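Local atomic coordinates of o-succinylbenzoate synthase (Synechococcus elongatus, PDB entry 2OZT), a protein that converts 2-succinyl-6-hydroxy-2,4-cyclohexadiene-1-carboxylate to 2-succinylbenzoate, a dehydration step on the way to phylloquinone, with the help of a divalent metal ion. Residues Q6-E11 with R317-L322; K163-A168 with K191-E196; V243-L248 with V269-L274. All blocks are in the same frame, centred on the assembly; numbering follows the deposited sequence.

Interaction 1. Residues Q6-E11 with R317-L322; sequences QWRIYE and RLWERL
The guanidinium of Arg8 lies flat on one face of the Trp319 indole, the planes 15° apart and the centres 3.8 Å apart, with NE1 of Trp319 over the middle of the guanidinium. The same indole face carries the extended aliphatic part of the arginine: Arg8 CD stands 3.6 Å from the centroid of the six-membered ring of Trp319, a CH-pi contact, while Arg8 CZ makes an off-centre cation-pi pair with the five-membered ring. At the indole edge, in its plane, a water accepts from Trp319 NE1 (2.9 Å) and donates to Gln6 OE1 (2.7 Å). Arg8 NH1 adds a weak, bent hydrogen bond to Trp319 O (2.8 Å, 122°). Beyond the stack, Leu322 CD2 rests on Arg8 CB at 3.8 Å and reaches Tyr10 CB. An alanine in place of Trp319 lacks the surface the guanidinium lies on, and would probably leave it freer to turn and the water without its indole donor. Arg34, on the neighbouring strand 23-36, makes another cation-pi contact with Trp319. Helix 312-320 is thereby fastened to the antiparallel sheet of the N-terminal domain, consistent with the enolase-superfamily capping domain, built from both ends of the chain.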
loop_
_atom_site.group_PDB
_atom_site.type_symbol
_atom_site.label_atom_id
_atom_site.label_comp_id
_atom_site.label_asym_id
_atom_site.label_seq_id
_atom_site.Cartn_x
_atom_site.Cartn_y
_atom_site.Cartn_z
ATOM N N GLN A 6 -23.038 10.862 5.993
ATOM C CA GLN A 6 -22.335 11.824 6.821
ATOM C C GLN A 6 -20.850 11.506 6.685
ATOM O O GLN A 6 -20.461 10.384 6.329
ATOM C CB GLN A 6 -22.708 11.659 8.286
ATOM C CG GLN A 6 -24.193 11.877 8.665
ATOM C CD GLN A 6 -24.433 11.414 10.078
ATOM O OE1 GLN A 6 -24.598 10.215 10.339
ATOM N NE2 GLN A 6 -24.400 12.349 11.012
ATOM N N TRP A 7 -20.019 12.501 7.024
ATOM C CA TRP A 7 -18.556 12.320 7.051
ATOM C C TRP A 7 -18.011 12.990 8.314
ATOM O O TRP A 7 -18.607 13.967 8.828
ATOM C CB TRP A 7 -17.952 12.885 5.772
ATOM C CG TRP A 7 -17.955 14.359 5.684
ATOM C CD1 TRP A 7 -18.927 15.162 5.122
ATOM C CD2 TRP A 7 -16.888 15.247 6.095
ATOM N NE1 TRP A 7 -18.538 16.494 5.206
ATOM C CE2 TRP A 7 -17.304 16.560 5.816
ATOM C CE3 TRP A 7 -15.638 15.043 6.702
ATOM C CZ2 TRP A 7 -16.508 17.678 6.121
ATOM C CZ3 TRP A 7 -14.855 16.152 7.017
ATOM C CH2 TRP A 7 -15.286 17.441 6.728
ATOM N N ARG A 8 -16.907 12.443 8.839
ATOM C CA ARG A 8 -16.188 12.985 9.986
ATOM C C ARG A 8 -14.709 12.899 9.724
ATOM O O ARG A 8 -14.239 11.857 9.276
ATOM C CB ARG A 8 -16.485 12.195 11.259
ATOM C CG ARG A 8 -17.959 12.393 11.693
ATOM C CD ARG A 8 -18.391 11.565 12.920
ATOM N NE ARG A 8 -19.786 11.866 13.318
ATOM C CZ ARG A 8 -20.422 11.328 14.375
ATOM N NH1 ARG A 8 -19.812 10.460 15.176
ATOM N NH2 ARG A 8 -21.687 11.669 14.638
ATOM N N ILE A 9 -13.991 13.974 10.053
ATOM C CA ILE A 9 -12.517 13.940 10.058
ATOM C C ILE A 9 -12.027 13.135 11.239
ATOM O O ILE A 9 -12.674 13.092 12.288
ATOM C CB ILE A 9 -11.949 15.351 10.099
ATOM C CG1 ILE A 9 -10.516 15.335 9.547
ATOM C CG2 ILE A 9 -11.983 15.926 11.536
ATOM C CD1 ILE A 9 -9.915 16.725 9.287
ATOM N N TYR A 10 -10.862 12.499 11.052
ATOM C CA TYR A 10 -10.116 11.879 12.155
ATOM C C TYR A 10 -8.679 12.321 12.107
ATOM O O TYR A 10 -8.207 12.661 11.060
ATOM C CB TYR A 10 -10.233 10.349 12.111
ATOM C CG TYR A 10 -9.411 9.607 11.061
ATOM C CD1 TYR A 10 -8.048 9.389 11.240
ATOM C CD2 TYR A 10 -10.014 9.103 9.913
ATOM C CE1 TYR A 10 -7.307 8.670 10.324
ATOM C CE2 TYR A 10 -9.275 8.360 8.973
ATOM C CZ TYR A 10 -7.920 8.153 9.184
ATOM O OH TYR A 10 -7.187 7.414 8.268
ATOM N N GLU A 11 -8.017 12.378 13.268
ATOM C CA GLU A 11 -6.566 12.654 13.324
ATOM C C GLU A 11 -6.036 11.786 14.456
ATOM O O GLU A 11 -6.218 12.128 15.633
ATOM C CB GLU A 11 -6.284 14.155 13.552
ATOM C CG GLU A 11 -4.789 14.546 13.738
ATOM C CD GLU A 11 -4.444 15.937 13.171
ATOM O OE1 GLU A 11 -4.670 16.993 13.823
ATOM O OE2 GLU A 11 -3.907 15.982 12.052
ATOM N N ARG A 317 -19.172 1.694 16.932
ATOM C CA ARG A 317 -18.306 2.188 18.025
ATOM C C ARG A 317 -17.241 3.147 17.508
ATOM O O ARG A 317 -16.990 4.199 18.114
ATOM C CB ARG A 317 -17.611 1.042 18.769
ATOM C CG ARG A 317 -18.497 0.224 19.731
ATOM C CD ARG A 317 -17.654 -0.733 20.592
ATOM N NE ARG A 317 -17.922 -2.149 20.303
ATOM C CZ ARG A 317 -17.090 -2.991 19.687
ATOM N NH1 ARG A 317 -17.469 -4.249 19.487
ATOM N NH2 ARG A 317 -15.891 -2.592 19.260
ATOM N N LEU A 318 -16.616 2.788 16.381
ATOM C CA LEU A 318 -15.529 3.584 15.824
ATOM C C LEU A 318 -16.109 4.938 15.442
ATOM O O LEU A 318 -15.561 5.983 15.795
ATOM C CB LEU A 318 -14.933 2.873 14.596
ATOM C CG LEU A 318 -13.581 3.304 14.042
ATOM C CD1 LEU A 318 -12.478 3.281 15.118
ATOM C CD2 LEU A 318 -13.191 2.355 12.951
ATOM N N TRP A 319 -17.249 4.914 14.757
ATOM C CA TRP A 319 -17.917 6.131 14.316
ATOM C C TRP A 319 -18.325 7.014 15.507
ATOM O O TRP A 319 -18.090 8.223 15.489
ATOM C CB TRP A 319 -19.140 5.770 13.457
ATOM C CG TRP A 319 -19.958 6.951 13.015
ATOM C CD1 TRP A 319 -21.145 7.392 13.571
ATOM C CD2 TRP A 319 -19.681 7.832 11.933
ATOM N NE1 TRP A 319 -21.586 8.505 12.913
ATOM C CE2 TRP A 319 -20.714 8.800 11.897
ATOM C CE3 TRP A 319 -18.636 7.918 10.981
ATOM C CZ2 TRP A 319 -20.757 9.824 10.950
ATOM C CZ3 TRP A 319 -18.692 8.936 10.043
ATOM C CH2 TRP A 319 -19.756 9.858 10.020
ATOM N N GLU A 320 -18.942 6.413 16.517
ATOM C CA GLU A 320 -19.475 7.188 17.650
ATOM C C GLU A 320 -18.370 7.770 18.531
ATOM O O GLU A 320 -18.539 8.832 19.141
ATOM C CB GLU A 320 -20.455 6.328 18.451
ATOM C CG GLU A 320 -21.775 6.191 17.707
ATOM C CD GLU A 320 -22.733 5.178 18.301
ATOM O OE1 GLU A 320 -22.360 4.469 19.261
ATOM O OE2 GLU A 320 -23.871 5.091 17.786
ATOM N N ARG A 321 -17.235 7.083 18.561
ATOM C CA ARG A 321 -16.053 7.514 19.303
ATOM C C ARG A 321 -15.588 8.894 18.849
ATOM O O ARG A 321 -14.843 9.560 19.571
ATOM C CB ARG A 321 -14.936 6.493 19.098
ATOM C CG ARG A 321 -13.939 6.342 20.226
ATOM C CD ARG A 321 -13.361 4.904 20.253
ATOM N NE ARG A 321 -12.630 4.558 19.031
ATOM C CZ ARG A 321 -11.326 4.769 18.845
ATOM N NH1 ARG A 321 -10.591 5.328 19.802
ATOM N NH2 ARG A 321 -10.752 4.420 17.700
ATOM N N LEU A 322 -16.039 9.320 17.662
ATOM C CA LEU A 322 -15.678 10.627 17.100
ATOM C C LEU A 322 -16.596 11.752 17.593
ATOM O O LEU A 322 -17.629 11.499 18.234
ATOM C CB LEU A 322 -15.619 10.587 15.558
ATOM C CG LEU A 322 -14.297 10.052 14.966
ATOM C CD1 LEU A 322 -14.292 8.562 14.796
ATOM C CD2 LEU A 322 -14.000 10.672 13.627
HETATM O O HOH W 1 -24.126 9.821 12.958
#

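Interaction 2. Residues K163-A168 with K191-E196; sequences KLRLDA and KIEYVE. With NA (sodium ion), chain D; PO4 (phosphate ion), chain B.
Strands 163-167 and 192-196, the two parallel strands of a beta-alpha-beta unit joined through helix 174-187, bring the magnesium ligands Asp167 and Glu196 next to each other on the same face, at the C-terminal ends of the strands. Leu164 N bonds to Lys191 O (2.7 Å), and Leu164 O accepts from Glu193 N. Leu166 N then bonds to Tyr194 O (3.0 Å), and Leu166 O accepts from Glu196 N. Leu164 thus pairs with Ile192 but Leu166 with Val195, so the second strand fits in one extra residue, a beta bulge at Glu193. Here the Glu193 side chain starts toward strand 163-167 and runs extended alongside Arg165. NE of Arg165 gives Glu193 OE1 a nearly straight hydrogen bond within a salt bridge (2.9 Å, 177°); the acceptor lies in the guanidinium plane but is met from above the carboxylate plane. Arg165 NH2 bonds to phosphate O2 (2.7 Å) and to Ala295 O. Tyr194 covers the arginine: Arg165 CG makes a CH-pi contact over the ring face, and Tyr194 OH lies over one face of the guanidinium. On the other face of the sheet, Ile192 CD1 fills in between Leu164 CD2 (3.8 Å) and Leu166 CD1 (4.0 Å). The carboxylates of Asp167 and Glu196 are stacked, only 3° from parallel, with Asp167 OD2 3.6 Å from Glu196 OE1. Lys136 forms a salt bridge with Asp167 OD2, which probably eases this repulsion. The sodium ion is bound by Asp167 OD1 (2.5 Å) together with Asp221 and Glu222. Acidic ligands at the ends of successive barrel strands mark the divalent-metal site of the enolase superfamily.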
loop_
_atom_site.group_PDB
_atom_site.type_symbol
_atom_site.label_atom_id
_atom_site.label_comp_id
_atom_site.label_asym_id
_atom_site.label_seq_id
_atom_site.Cartn_x
_atom_site.Cartn_y
_atom_site.Cartn_z
ATOM N N LYS A 163 11.870 -15.362 1.685
ATOM C CA LYS A 163 11.911 -14.442 0.533
ATOM C C LYS A 163 12.222 -13.053 1.053
ATOM O O LYS A 163 11.798 -12.695 2.132
ATOM C CB LYS A 163 10.565 -14.419 -0.195
ATOM C CG LYS A 163 10.244 -15.726 -0.970
ATOM C CD LYS A 163 11.160 -15.846 -2.222
ATOM C CE LYS A 163 10.851 -17.119 -3.027
ATOM N NZ LYS A 163 9.604 -17.006 -3.849
ATOM N N LEU A 164 13.009 -12.267 0.303
ATOM C CA LEU A 164 13.458 -10.968 0.779
ATOM C C LEU A 164 13.281 -9.897 -0.301
ATOM O O LEU A 164 13.667 -10.112 -1.457
ATOM C CB LEU A 164 14.950 -11.113 1.155
ATOM C CG LEU A 164 15.577 -9.822 1.619
ATOM C CD1 LEU A 164 14.911 -9.260 2.906
ATOM C CD2 LEU A 164 17.089 -10.107 1.789
ATOM N N ARG A 165 12.637 -8.798 0.078
ATOM C CA ARG A 165 12.472 -7.600 -0.755
ATOM C C ARG A 165 13.437 -6.545 -0.255
ATOM O O ARG A 165 13.623 -6.423 0.973
ATOM C CB ARG A 165 11.012 -7.093 -0.620
ATOM C CG ARG A 165 9.943 -8.101 -1.047
ATOM C CD ARG A 165 8.604 -7.742 -0.475
ATOM N NE ARG A 165 7.652 -8.772 -0.896
ATOM C CZ ARG A 165 6.333 -8.734 -0.625
ATOM N NH1 ARG A 165 5.802 -7.722 0.068
ATOM N NH2 ARG A 165 5.557 -9.738 -1.058
ATOM N N LEU A 166 14.077 -5.812 -1.165
ATOM C CA LEU A 166 14.984 -4.741 -0.744
ATOM C C LEU A 166 14.345 -3.411 -1.105
ATOM O O LEU A 166 14.125 -3.157 -2.290
ATOM C CB LEU A 166 16.323 -4.861 -1.458
ATOM C CG LEU A 166 17.010 -6.202 -1.252
ATOM C CD1 LEU A 166 18.320 -6.237 -2.099
ATOM C CD2 LEU A 166 17.268 -6.471 0.214
ATOM N N ASP A 167 14.088 -2.545 -0.137
ATOM C CA ASP A 167 13.389 -1.311 -0.429
ATOM C C ASP A 167 14.331 -0.123 -0.346
ATOM O O ASP A 167 14.727 0.267 0.752
ATOM C CB ASP A 167 12.227 -1.151 0.557
ATOM C CG ASP A 167 11.253 -0.069 0.144
ATOM O OD1 ASP A 167 11.462 0.645 -0.885
ATOM O OD2 ASP A 167 10.207 0.116 0.832
ATOM N N ALA A 168 14.625 0.462 -1.507
ATOM C CA ALA A 168 15.467 1.636 -1.529
ATOM C C ALA A 168 14.727 2.955 -1.351
ATOM O O ALA A 168 15.372 4.012 -1.128
ATOM C CB ALA A 168 16.272 1.661 -2.813
ATOM N N LYS A 191 16.511 -16.212 -2.876
ATOM C CA LYS A 191 15.755 -15.546 -1.804
ATOM C C LYS A 191 15.404 -14.084 -2.136
ATOM O O LYS A 191 14.430 -13.580 -1.595
ATOM C CB LYS A 191 16.476 -15.632 -0.440
ATOM C CG LYS A 191 16.680 -17.064 0.112
ATOM C CD LYS A 191 17.445 -17.064 1.453
ATOM C CE LYS A 191 17.590 -18.519 2.008
ATOM N NZ LYS A 191 18.830 -18.716 2.852
ATOM N N ILE A 192 16.151 -13.427 -3.023
ATOM C CA ILE A 192 15.797 -12.009 -3.450
ATOM C C ILE A 192 14.588 -11.884 -4.402
ATOM O O ILE A 192 14.647 -12.258 -5.566
ATOM C CB ILE A 192 17.017 -11.242 -4.038
ATOM C CG1 ILE A 192 18.177 -11.194 -3.024
ATOM C CG2 ILE A 192 16.647 -9.842 -4.413
ATOM C CD1 ILE A 192 18.006 -10.190 -1.881
ATOM N N GLU A 193 13.501 -11.307 -3.919
ATOM C CA GLU A 193 12.299 -11.257 -4.725
ATOM C C GLU A 193 12.299 -10.072 -5.688
ATOM O O GLU A 193 11.975 -10.204 -6.873
ATOM C CB GLU A 193 11.100 -11.182 -3.793
ATOM C CG GLU A 193 9.765 -11.356 -4.501
ATOM C CD GLU A 193 8.582 -11.336 -3.555
ATOM O OE1 GLU A 193 8.741 -10.986 -2.372
ATOM O OE2 GLU A 193 7.481 -11.710 -4.010
ATOM N N TYR A 194 12.628 -8.900 -5.170
ATOM C CA TYR A 194 12.791 -7.714 -5.993
ATOM C C TYR A 194 13.479 -6.623 -5.225
ATOM O O TYR A 194 13.608 -6.697 -3.977
ATOM C CB TYR A 194 11.437 -7.193 -6.524
ATOM C CG TYR A 194 10.279 -6.960 -5.535
ATOM C CD1 TYR A 194 9.161 -7.793 -5.586
ATOM C CD2 TYR A 194 10.284 -5.920 -4.611
ATOM C CE1 TYR A 194 8.032 -7.571 -4.756
ATOM C CE2 TYR A 194 9.151 -5.700 -3.753
ATOM C CZ TYR A 194 8.069 -6.535 -3.849
ATOM O OH TYR A 194 7.007 -6.267 -3.017
ATOM N N VAL A 195 13.968 -5.626 -5.981
ATOM C CA VAL A 195 14.404 -4.352 -5.437
ATOM C C VAL A 195 13.254 -3.357 -5.665
ATOM O O VAL A 195 12.793 -3.182 -6.786
ATOM C CB VAL A 195 15.736 -3.851 -6.092
ATOM C CG1 VAL A 195 16.070 -2.484 -5.557
ATOM C CG2 VAL A 195 16.891 -4.841 -5.863
ATOM N N GLU A 196 12.832 -2.724 -4.592
ATOM C CA GLU A 196 11.697 -1.809 -4.641
ATOM C C GLU A 196 12.153 -0.365 -4.788
ATOM O O GLU A 196 13.011 0.090 -4.011
ATOM C CB GLU A 196 10.854 -1.958 -3.374
ATOM C CG GLU A 196 9.545 -1.192 -3.389
ATOM C CD GLU A 196 8.705 -1.566 -2.185
ATOM O OE1 GLU A 196 9.125 -2.455 -1.436
ATOM O OE2 GLU A 196 7.607 -1.002 -2.018
HETATM NA NA NA D . 9.517 1.918 -1.881
HETATM P P PO4 B . 5.918 -13.615 -1.761
HETATM O O1 PO4 B . 5.097 -13.723 -0.514
HETATM O O2 PO4 B . 5.863 -12.182 -2.163
HETATM O O3 PO4 B . 7.357 -13.997 -1.409
HETATM O O4 PO4 B . 5.600 -14.433 -3.000
#

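Interaction 3. Residues V243-L248 with V269-L274; sequences VIKTAL and VFSSAL
Lys245 and Ser271 meet where two neighbouring parallel strands, 241-244 and 268-270, run out into the active-site end of an enolase-type beta/alpha barrel. From CB of Lys245, chi1 (-73°) sets CG anti to the carbonyl carbon, 3.5 Å from Ser271 OG and also near Ala273 CB. A bend at chi2 (69°) brings the next atom closer to the same hydroxyl oxygen: Lys245 CD to Ser271 OG is 3.2 Å. A second bend, at chi3 (60°), turns CE, and the last torsion is extended and places NZ back over its own strand. There Lys245 NZ donates to Val243 O (2.7 Å) from above the carbonyl plane. NZ also makes a salt bridge to the magnesium ligand Asp221 and a hydrogen bond to Val224 O, so three oxygens fix the tip of this predicted proton acceptor. Ser271 OG touches both Lys245 CD and Val243 CG1, which approach it from different directions. Alongside it the strands are joined by Ile244 N to Val269 O (2.8 Å) and Ser271 N to Ile244 O (2.9 Å). On the face of the strand pair away from Val243, Ile244 CB approaches Phe270 CD1, and Thr246 OG1 sits at the edge of the Phe270 ring. Farther along, Leu248 CG and both its methyls close on Ala273 CB (3.7 Å from CG). Past Ser271 the backbones separate, and water bridges the gap. One water accepts from Thr246 N and donates to Ile244 O and Ser271 O; a second accepts from Ala247 N (3.1 Å) and donates to that same Ser271 O (3.0 Å).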
loop_
_atom_site.group_PDB
_atom_site.type_symbol
_atom_site.label_atom_id
_atom_site.label_comp_id
_atom_site.label_asym_id
_atom_site.label_seq_id
_atom_site.Cartn_x
_atom_site.Cartn_y
_atom_site.Cartn_z
ATOM N N VAL A 243 3.534 -2.149 -6.578
ATOM C CA VAL A 243 3.042 -2.211 -5.190
ATOM C C VAL A 243 1.798 -1.303 -5.136
ATOM O O VAL A 243 1.899 -0.087 -5.316
ATOM C CB VAL A 243 4.120 -1.739 -4.204
ATOM C CG1 VAL A 243 3.605 -1.802 -2.764
ATOM C CG2 VAL A 243 5.401 -2.599 -4.368
ATOM N N ILE A 244 0.624 -1.907 -4.961
ATOM C CA ILE A 244 -0.641 -1.176 -5.035
ATOM C C ILE A 244 -1.118 -0.807 -3.645
ATOM O O ILE A 244 -1.295 -1.702 -2.784
ATOM C CB ILE A 244 -1.710 -2.104 -5.651
ATOM C CG1 ILE A 244 -1.327 -2.576 -7.063
ATOM C CG2 ILE A 244 -3.102 -1.408 -5.678
ATOM C CD1 ILE A 244 -1.082 -1.436 -8.078
ATOM N N LYS A 245 -1.307 0.496 -3.420
ATOM C CA LYS A 245 -1.925 0.964 -2.170
ATOM C C LYS A 245 -3.384 1.231 -2.453
ATOM O O LYS A 245 -3.764 2.291 -2.934
ATOM C CB LYS A 245 -1.283 2.263 -1.660
ATOM C CG LYS A 245 0.132 2.074 -1.063
ATOM C CD LYS A 245 1.266 1.705 -2.073
ATOM C CE LYS A 245 1.478 2.747 -3.168
ATOM N NZ LYS A 245 2.629 2.240 -4.086
ATOM N N THR A 246 -4.191 0.204 -2.192
ATOM C CA THR A 246 -5.589 0.248 -2.618
ATOM C C THR A 246 -6.327 1.480 -2.067
ATOM O O THR A 246 -7.172 2.053 -2.772
ATOM C CB THR A 246 -6.249 -1.040 -2.235
ATOM O OG1 THR A 246 -5.578 -2.135 -2.865
ATOM C CG2 THR A 246 -7.724 -1.118 -2.668
ATOM N N ALA A 247 -6.010 1.878 -0.842
ATOM C CA ALA A 247 -6.720 3.016 -0.253
ATOM C C ALA A 247 -6.428 4.323 -0.972
ATOM O O ALA A 247 -7.180 5.307 -0.830
ATOM C CB ALA A 247 -6.361 3.132 1.234
ATOM N N LEU A 248 -5.300 4.365 -1.716
ATOM C CA LEU A 248 -4.890 5.605 -2.398
ATOM C C LEU A 248 -5.157 5.619 -3.900
ATOM O O LEU A 248 -4.937 6.624 -4.566
ATOM C CB LEU A 248 -3.374 5.839 -2.235
ATOM C CG LEU A 248 -2.839 5.704 -0.821
ATOM C CD1 LEU A 248 -1.297 6.016 -0.834
ATOM C CD2 LEU A 248 -3.621 6.659 0.135
ATOM N N VAL A 269 1.617 -6.517 -5.695
ATOM C CA VAL A 269 1.801 -6.686 -4.252
ATOM C C VAL A 269 0.921 -5.620 -3.599
ATOM O O VAL A 269 1.040 -4.435 -3.908
ATOM C CB VAL A 269 3.276 -6.450 -3.856
ATOM C CG1 VAL A 269 3.426 -6.465 -2.325
ATOM C CG2 VAL A 269 4.146 -7.569 -4.464
ATOM N N PHE A 270 0.004 -6.050 -2.729
ATOM C CA PHE A 270 -0.853 -5.081 -2.088
ATOM C C PHE A 270 -0.303 -4.624 -0.747
ATOM O O PHE A 270 0.071 -5.449 0.068
ATOM C CB PHE A 270 -2.231 -5.733 -1.869
ATOM C CG PHE A 270 -2.969 -6.029 -3.144
ATOM C CD1 PHE A 270 -3.811 -5.083 -3.678
ATOM C CD2 PHE A 270 -2.856 -7.264 -3.775
ATOM C CE1 PHE A 270 -4.502 -5.329 -4.899
ATOM C CE2 PHE A 270 -3.505 -7.524 -4.986
ATOM C CZ PHE A 270 -4.362 -6.561 -5.508
ATOM N N SER A 271 -0.271 -3.304 -0.543
ATOM C CA SER A 271 0.335 -2.742 0.656
ATOM C C SER A 271 -0.451 -1.665 1.318
ATOM O O SER A 271 -1.459 -1.154 0.776
ATOM C CB SER A 271 1.741 -2.226 0.321
ATOM O OG SER A 271 1.675 -0.994 -0.329
ATOM N N SER A 272 -0.023 -1.384 2.548
ATOM C CA SER A 272 -0.701 -0.405 3.398
ATOM C C SER A 272 -0.239 1.019 3.208
ATOM O O SER A 272 0.942 1.288 2.999
ATOM C CB SER A 272 -0.484 -0.776 4.863
ATOM O OG SER A 272 -1.099 0.187 5.719
ATOM N N ALA A 273 -1.165 1.960 3.274
ATOM C CA ALA A 273 -0.860 3.394 3.295
ATOM C C ALA A 273 -1.100 3.926 4.719
ATOM O O ALA A 273 -1.497 5.091 4.885
ATOM C CB ALA A 273 -1.794 4.118 2.341
ATOM N N LEU A 274 -0.879 3.078 5.730
ATOM C CA LEU A 274 -1.134 3.456 7.140
ATOM C C LEU A 274 -2.534 4.007 7.308
ATOM O O LEU A 274 -2.767 5.074 7.917
ATOM C CB LEU A 274 -0.068 4.458 7.642
ATOM C CG LEU A 274 1.378 3.955 7.613
ATOM C CD1 LEU A 274 2.267 5.069 8.168
ATOM C CD2 LEU A 274 1.559 2.666 8.406
HETATM O O HOH W 2 -3.398 -2.288 -0.905
HETATM O O HOH W 3 -3.683 0.874 0.900
#

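Overall arrangement
From the N terminus, the chain enters interaction 1 at once with 6-11, but its partner 317-322 comes only at the last modelled residues. That contact closes a loop holding almost the whole protein, and interactions 2 and 3 both fall within it, one after the other, without crossing. Each of these joins neighbouring parallel strands of the barrel. Their centres are about 17 Å apart, yet they touch: Tyr194 OH packs on Val269 CG2 and Glu196 OE2 on Val243 CG2. Together they bring Asp167, Glu196 and Lys245 into the barrel site. Interaction 1 ties the chain ends together in the N-terminal domain, its nearest atoms about 5 Å from interaction 3.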